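Local coordinates for protein maleylpyruvate isomerase (Ralstonia sp., PDB 2V6K) that catalyses the glutathione-dependent isomerisation of maleylpyruvate to fumarylpyruvate in naphthalene degradation, as a homodimeric zeta-class glutathione transferase, at residues K2-N7 with E29-H34; S11-R16 with L53-D58. One frame throughout, in Å; residues are numbered along the deposited sequence.

Contact 1 of 2, residues K2-N7 with E29-H34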
loop_
_atom_site.group_PDB
_atom_site.type_symbol
_atom_site.label_atom_id
_atom_site.label_comp_id
_atom_site.label_asym_id
_atom_site.label_seq_id
_atom_site.Cartn_x
_atom_site.Cartn_y
_atom_site.Cartn_z
ATOM N N LYS A 2 14.057 22.097 -11.688
ATOM C CA LYS A 2 14.273 20.682 -12.007
ATOM C C LYS A 2 13.887 19.770 -10.840
ATOM O O LYS A 2 13.706 20.236 -9.711
ATOM C CB LYS A 2 15.720 20.414 -12.465
ATOM C CG LYS A 2 16.767 21.480 -12.094
ATOM C CD LYS A 2 17.070 21.529 -10.604
ATOM C CE LYS A 2 17.877 20.328 -10.154
ATOM N NZ LYS A 2 18.010 20.341 -8.682
ATOM N N MET A 3 13.756 18.476 -11.123
ATOM C CA MET A 3 13.293 17.517 -10.122
ATOM C C MET A 3 14.352 17.126 -9.105
ATOM O O MET A 3 15.506 16.868 -9.449
ATOM C CB MET A 3 12.702 16.278 -10.785
ATOM C CG MET A 3 11.191 16.339 -10.898
ATOM S SD MET A 3 10.444 14.999 -11.832
ATOM C CE MET A 3 11.551 13.654 -11.443
ATOM N N LYS A 4 13.932 17.100 -7.845
ATOM C CA LYS A 4 14.807 16.778 -6.724
ATOM C C LYS A 4 14.219 15.590 -5.982
ATOM O O LYS A 4 13.068 15.634 -5.535
ATOM C CB LYS A 4 14.933 17.974 -5.779
ATOM C CG LYS A 4 15.589 19.201 -6.399
ATOM C CD LYS A 4 15.482 20.408 -5.483
ATOM C CE LYS A 4 15.987 21.663 -6.174
ATOM N NZ LYS A 4 15.637 22.896 -5.416
ATOM N N LEU A 5 15.009 14.529 -5.867
ATOM C CA LEU A 5 14.573 13.319 -5.192
ATOM C C LEU A 5 15.170 13.240 -3.792
ATOM O O LEU A 5 16.374 13.024 -3.637
ATOM C CB LEU A 5 14.961 12.081 -6.003
ATOM C CG LEU A 5 14.603 10.736 -5.358
ATOM C CD1 LEU A 5 13.097 10.538 -5.269
ATOM C CD2 LEU A 5 15.256 9.575 -6.096
ATOM N N TYR A 6 14.321 13.422 -2.783
ATOM C CA TYR A 6 14.734 13.289 -1.391
ATOM C C TYR A 6 14.635 11.823 -1.026
ATOM O O TYR A 6 13.546 11.258 -1.002
ATOM C CB TYR A 6 13.839 14.129 -0.484
ATOM C CG TYR A 6 14.014 15.611 -0.683
ATOM C CD1 TYR A 6 14.973 16.315 0.039
ATOM C CD2 TYR A 6 13.232 16.310 -1.605
ATOM C CE1 TYR A 6 15.145 17.677 -0.143
ATOM C CE2 TYR A 6 13.395 17.674 -1.792
ATOM C CZ TYR A 6 14.355 18.349 -1.060
ATOM O OH TYR A 6 14.524 19.706 -1.238
ATOM N N ASN A 7 15.778 11.197 -0.772
ATOM C CA ASN A 7 15.813 9.756 -0.612
ATOM C C ASN A 7 17.098 9.285 0.067
ATOM O O ASN A 7 17.894 10.106 0.514
ATOM C CB ASN A 7 15.544 9.057 -1.959
ATOM C CG ASN A 7 16.736 9.071 -2.894
ATOM O OD1 ASN A 7 17.381 10.106 -3.124
ATOM N ND2 ASN A 7 17.028 7.916 -3.454
ATOM N N GLU A 29 17.917 15.423 -9.420
ATOM C CA GLU A 29 18.972 15.671 -8.449
ATOM C C GLU A 29 18.746 14.763 -7.249
ATOM O O GLU A 29 17.640 14.698 -6.715
ATOM C CB GLU A 29 18.981 17.136 -7.999
ATOM C CG GLU A 29 20.206 17.503 -7.154
ATOM C CD GLU A 29 20.186 18.925 -6.599
ATOM O OE1 GLU A 29 19.229 19.681 -6.863
ATOM O OE2 GLU A 29 21.145 19.287 -5.887
ATOM N N TYR A 30 19.799 14.065 -6.839
ATOM C CA TYR A 30 19.745 13.162 -5.693
ATOM C C TYR A 30 20.032 13.954 -4.426
ATOM O O TYR A 30 21.140 14.464 -4.243
ATOM C CB TYR A 30 20.783 12.054 -5.870
ATOM C CG TYR A 30 20.692 10.894 -4.894
ATOM C CD1 TYR A 30 20.212 9.656 -5.315
ATOM C CD2 TYR A 30 21.115 11.019 -3.569
ATOM C CE1 TYR A 30 20.136 8.583 -4.448
ATOM C CE2 TYR A 30 21.034 9.939 -2.684
ATOM C CZ TYR A 30 20.546 8.722 -3.139
ATOM O OH TYR A 30 20.467 7.644 -2.293
ATOM N N LEU A 31 19.028 14.058 -3.557
ATOM C CA LEU A 31 19.198 14.745 -2.289
ATOM C C LEU A 31 19.065 13.742 -1.157
ATOM O O LEU A 31 17.971 13.267 -0.839
ATOM C CB LEU A 31 18.203 15.897 -2.147
ATOM C CG LEU A 31 18.405 17.079 -3.104
ATOM C CD1 LEU A 31 17.346 18.129 -2.875
ATOM C CD2 LEU A 31 19.799 17.696 -2.970
ATOM N N ALA A 32 20.205 13.409 -0.564
ATOM C CA ALA A 32 20.267 12.393 0.471
ATOM C C ALA A 32 19.641 12.895 1.757
ATOM O O ALA A 32 19.927 14.005 2.214
ATOM C CB ALA A 32 21.705 11.986 0.717
ATOM N N VAL A 33 18.775 12.063 2.321
ATOM C CA VAL A 33 18.215 12.288 3.640
ATOM C C VAL A 33 18.687 11.096 4.457
ATOM O O VAL A 33 18.258 9.962 4.230
ATOM C CB VAL A 33 16.672 12.365 3.588
ATOM C CG1 VAL A 33 16.098 12.557 4.991
ATOM C CG2 VAL A 33 16.227 13.506 2.674
ATOM N N HIS A 34 19.608 11.353 5.384
ATOM C CA HIS A 34 20.277 10.271 6.090
ATOM C C HIS A 34 19.400 9.701 7.201
ATOM O O HIS A 34 19.271 10.291 8.277
ATOM C CB HIS A 34 21.630 10.724 6.644
ATOM C CG HIS A 34 22.555 9.590 6.930
ATOM N ND1 HIS A 34 22.186 8.509 7.702
ATOM C CD2 HIS A 34 23.831 9.359 6.542
ATOM C CE1 HIS A 34 23.194 7.658 7.772
ATOM N NE2 HIS A 34 24.204 8.151 7.077
#

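Contact 2 of 2, residues S11-R16 with L53-D58. With TGG (gamma-glutamyl-S-(1,2-dicarboxyethyl)cysteinylglycine), chain C.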
loop_
_atom_site.group_PDB
_atom_site.type_symbol
_atom_site.label_atom_id
_atom_site.label_comp_id
_atom_site.label_asym_id
_atom_site.label_seq_id
_atom_site.Cartn_x
_atom_site.Cartn_y
_atom_site.Cartn_z
ATOM N N SER A 11 17.253 2.135 1.129
ATOM C CA SER A 11 15.844 2.377 1.379
ATOM C C SER A 11 15.045 1.728 0.270
ATOM O O SER A 11 15.228 2.065 -0.902
ATOM C CB SER A 11 15.568 3.879 1.403
ATOM O OG SER A 11 14.196 4.146 1.184
ATOM N N GLY A 12 14.168 0.799 0.637
ATOM C CA GLY A 12 13.374 0.052 -0.331
ATOM C C GLY A 12 12.464 0.923 -1.171
ATOM O O GLY A 12 12.388 0.750 -2.382
ATOM N N THR A 13 11.765 1.860 -0.533
ATOM C CA THR A 13 10.853 2.739 -1.264
ATOM C C THR A 13 11.625 3.738 -2.117
ATOM O O THR A 13 11.154 4.132 -3.180
ATOM C CB THR A 13 9.905 3.495 -0.336
ATOM O OG1 THR A 13 10.683 4.142 0.681
ATOM C CG2 THR A 13 8.905 2.546 0.310
ATOM N N SER A 14 12.807 4.151 -1.662
ATOM C CA SER A 14 13.666 5.011 -2.482
ATOM C C SER A 14 14.136 4.260 -3.718
ATOM O O SER A 14 14.071 4.775 -4.831
ATOM C CB SER A 14 14.883 5.474 -1.688
ATOM O OG SER A 14 14.504 6.302 -0.595
ATOM N N HIS A 15 14.627 3.045 -3.505
ATOM C CA HIS A 15 15.088 2.142 -4.558
ATOM C C HIS A 15 13.974 1.914 -5.588
ATOM O O HIS A 15 14.211 2.024 -6.800
ATOM C CB HIS A 15 15.529 0.848 -3.855
ATOM C CG HIS A 15 16.164 -0.182 -4.738
ATOM N ND1 HIS A 15 16.564 -1.403 -4.240
ATOM C CD2 HIS A 15 16.449 -0.199 -6.064
ATOM C CE1 HIS A 15 17.071 -2.129 -5.219
ATOM N NE2 HIS A 15 17.018 -1.422 -6.335
ATOM N N ARG A 16 12.768 1.627 -5.094
ATOM C CA ARG A 16 11.575 1.436 -5.918
ATOM C C ARG A 16 11.352 2.613 -6.873
ATOM O O ARG A 16 11.164 2.431 -8.082
ATOM C CB ARG A 16 10.382 1.250 -4.974
ATOM C CG ARG A 16 9.028 0.960 -5.606
ATOM C CD ARG A 16 7.928 1.209 -4.591
ATOM N NE ARG A 16 8.004 0.259 -3.483
ATOM C CZ ARG A 16 7.257 0.323 -2.385
ATOM N NH1 ARG A 16 6.397 1.324 -2.216
ATOM N NH2 ARG A 16 7.377 -0.609 -1.447
ATOM N N LEU A 53 8.766 10.587 5.933
ATOM C CA LEU A 53 9.290 9.351 5.358
ATOM C C LEU A 53 9.860 9.650 3.982
ATOM O O LEU A 53 9.548 10.686 3.383
ATOM C CB LEU A 53 8.185 8.297 5.232
ATOM C CG LEU A 53 7.464 7.885 6.520
ATOM C CD1 LEU A 53 6.222 7.057 6.193
ATOM C CD2 LEU A 53 8.389 7.125 7.466
ATOM N N VAL A 54 10.702 8.751 3.485
ATOM C CA VAL A 54 11.241 8.897 2.131
ATOM C C VAL A 54 10.675 7.816 1.207
ATOM O O VAL A 54 10.286 6.743 1.671
ATOM C CB VAL A 54 12.801 8.909 2.104
ATOM C CG1 VAL A 54 13.351 10.107 2.889
ATOM C CG2 VAL A 54 13.387 7.593 2.619
ATOM N N PRO A 55 10.616 8.089 -0.107
ATOM C CA PRO A 55 11.055 9.290 -0.809
ATOM C C PRO A 55 10.018 10.404 -0.883
ATOM O O PRO A 55 8.828 10.176 -0.660
ATOM C CB PRO A 55 11.331 8.754 -2.216
ATOM C CG PRO A 55 10.251 7.722 -2.406
ATOM C CD PRO A 55 10.108 7.067 -1.044
ATOM N N ALA A 56 10.505 11.598 -1.207
ATOM C CA ALA A 56 9.667 12.703 -1.642
ATOM C C ALA A 56 10.292 13.246 -2.913
ATOM O O ALA A 56 11.513 13.269 -3.047
ATOM C CB ALA A 56 9.586 13.782 -0.576
ATOM N N LEU A 57 9.453 13.672 -3.848
ATOM C CA LEU A 57 9.929 14.151 -5.135
ATOM C C LEU A 57 9.451 15.576 -5.353
ATOM O O LEU A 57 8.250 15.820 -5.513
ATOM C CB LEU A 57 9.440 13.223 -6.254
ATOM C CG LEU A 57 9.943 13.519 -7.671
ATOM C CD1 LEU A 57 11.454 13.333 -7.774
ATOM C CD2 LEU A 57 9.230 12.639 -8.682
ATOM N N ASP A 58 10.392 16.515 -5.349
ATOM C CA ASP A 58 10.084 17.899 -5.660
ATOM C C ASP A 58 10.154 18.033 -7.173
ATOM O O ASP A 58 11.218 17.862 -7.763
ATOM C CB ASP A 58 11.084 18.834 -4.965
ATOM C CG ASP A 58 10.808 20.308 -5.229
ATOM O OD1 ASP A 58 9.912 20.638 -6.035
ATOM O OD2 ASP A 58 11.509 21.146 -4.627
HETATM O OC1 TGG C . 5.889 4.128 -0.433
HETATM C CO1 TGG C . 5.907 5.154 0.276
HETATM O OT1 TGG C . 6.425 6.233 -0.079
HETATM C CA1 TGG C . 5.248 5.076 1.623
HETATM N NN1 TGG C . 4.058 4.235 1.555
HETATM C CB1 TGG C . 6.192 4.470 2.655
HETATM C CG1 TGG C . 7.406 5.355 2.881
HETATM C CD1 TGG C . 8.249 4.981 4.094
HETATM O OE1 TGG C . 7.953 3.735 4.676
HETATM N NN2 TGG C . 9.640 5.098 3.785
HETATM C CA2 TGG C . 10.673 4.488 4.576
HETATM C CO2 TGG C . 10.880 5.482 5.711
HETATM O OC2 TGG C . 11.435 6.709 5.306
HETATM N NN3 TGG C . 11.461 4.937 6.901
HETATM C CA3 TGG C . 11.911 5.826 7.953
HETATM C CO3 TGG C . 11.432 5.316 9.282
HETATM O OC3 TGG C . 10.753 4.270 9.326
HETATM O OT3 TGG C . 11.762 5.981 10.291
HETATM C CB2 TGG C . 11.796 4.292 3.578
HETATM S SG2 TGG C . 13.351 3.841 4.243
HETATM C CD2 TGG C . 13.290 2.208 4.897
HETATM C CE2 TGG C . 13.228 1.205 3.769
HETATM O OE2 TGG C . 14.223 0.494 3.500
HETATM O OF2 TGG C . 12.166 1.108 3.112
HETATM C CF2 TGG C . 14.561 2.087 5.738
HETATM C CH2 TGG C . 14.641 0.826 6.561
HETATM O OI2 TGG C . 13.614 0.147 6.741
HETATM O OJ2 TGG C . 15.761 0.507 7.027
#

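Contact 1 of 2, residues K2-N7 with E29-H34
Tyr6 and Leu31 form the tight middle of this parallel strand pair. Their side chains lie side by side on one face of the sheet and point the same way. The methyl CD1 of Leu31 approaches the hydroxyl end of the Tyr6 ring obliquely, 3.5 Å from CZ. Next along, Val33 CG2 sits at the edge of the same ring, near its plane. Tyr6 also packs on Phe45 and Leu48 of helix 43-48.

Asn7 and Tyr30 meet on the other face. The Asn7 side chain crosses that of Tyr30 at about a right angle and lays its amide group over the ring. Leu5 is buried beside them against Leu17 of helix 12-24.

Five backbone hydrogen bonds zip the segments together, among them Leu5 N to Glu29 O at 2.8 Å. Leu5 bonds to both Glu29 and Leu31, and Asn7 to both Leu31 and Val33, as parallel strands do. The two are the strands of a beta-alpha-beta unit in the thioredoxin-like domain, with helix 12-24 as the crossover.

The start of the pair is looser and more exposed. Lys2 is exposed, and its bent chain brings it to the Glu29 carboxylate; the modelled approach is too short, so the details of this salt bridge are doubtful. Lys4 NZ stays 5.0 Å from Glu29 OE1. The backbone ladder and apolar packing therefore hold the register, while the charges at the exposed start of the strands probably add only a solvent-screened attraction.

Contact 2 of 2, residues S11-R16 with L53-D58
Val54 O is gripped by two donors, one from the protein and one from the ligand. The hydroxyl Thr13 OG1 donates to Val54 O at 2.8 Å, from a position tilted 32° out of the carbonyl plane. The amide NN2 of the bound glutathione conjugate donates to Val54 O, also at 2.8 Å and nearly straight. Thr13 OG1 stands between its own backbone N and carbonyl carbon (chi1 52°), which turns it toward Val54 O. Its CG2 rests over one face of the Arg16 guanidinium, offset toward the rim.

Val54 also uses its N-H, which bonds to OC2 of the ligand at 2.8 Å. The ligand backbone thus pairs with Val54 through both an N-H and a C=O, as a neighbouring strand would. The peptide bond before Pro55 is cis. This is the cis-proline loop of the thioredoxin fold, which in glutathione transferases presents its backbone to the cysteinyl part of glutathione. Pro55 CD packs 3.4 Å from Thr13 OG1, bringing the loop against the first turn of helix 12-24.

Ser11 takes the N-cap position of that helix. Its hydroxyl shares a hydrogen bond of 2.8 Å with Ser14 OG, and Ser11 OG lies 3.2 Å from the ligand sulfur SG2. Val54 CG2 packs against this serine pair, 3.6 Å from Ser14 OG. Gly12 N, in the first turn, donates to the ligand carboxylate oxygen OE2, where the positive end of the helix dipole would favour the charge. Ser67 and His106 of the same chain, and Asp104 of the second subunit, also bond the ligand.

In the fold
Both contacts belong to the N-terminal thioredoxin-like domain. Contact 1 sits toward the surface, at the outer strand of the sheet. Contact 2 is buried nearer the centre of the chain and lines the glutathione site. Strands 4-7 and 56-58 are antiparallel neighbours, joined by probable hydrogen bonds from Lys4 N to Asp58 O and from Tyr6 N to Ala56 O. Helix 12-24 follows strand 4-7, and Asn7 CB packs on Ser14 OG. Contact 1 is a regular strand ladder with charged side chains at its exposed end. Contact 2 buries far less area. It joins its segments by one hydroxyl bond and by packing of Val54 and Pro55, with further bonds to the ligand.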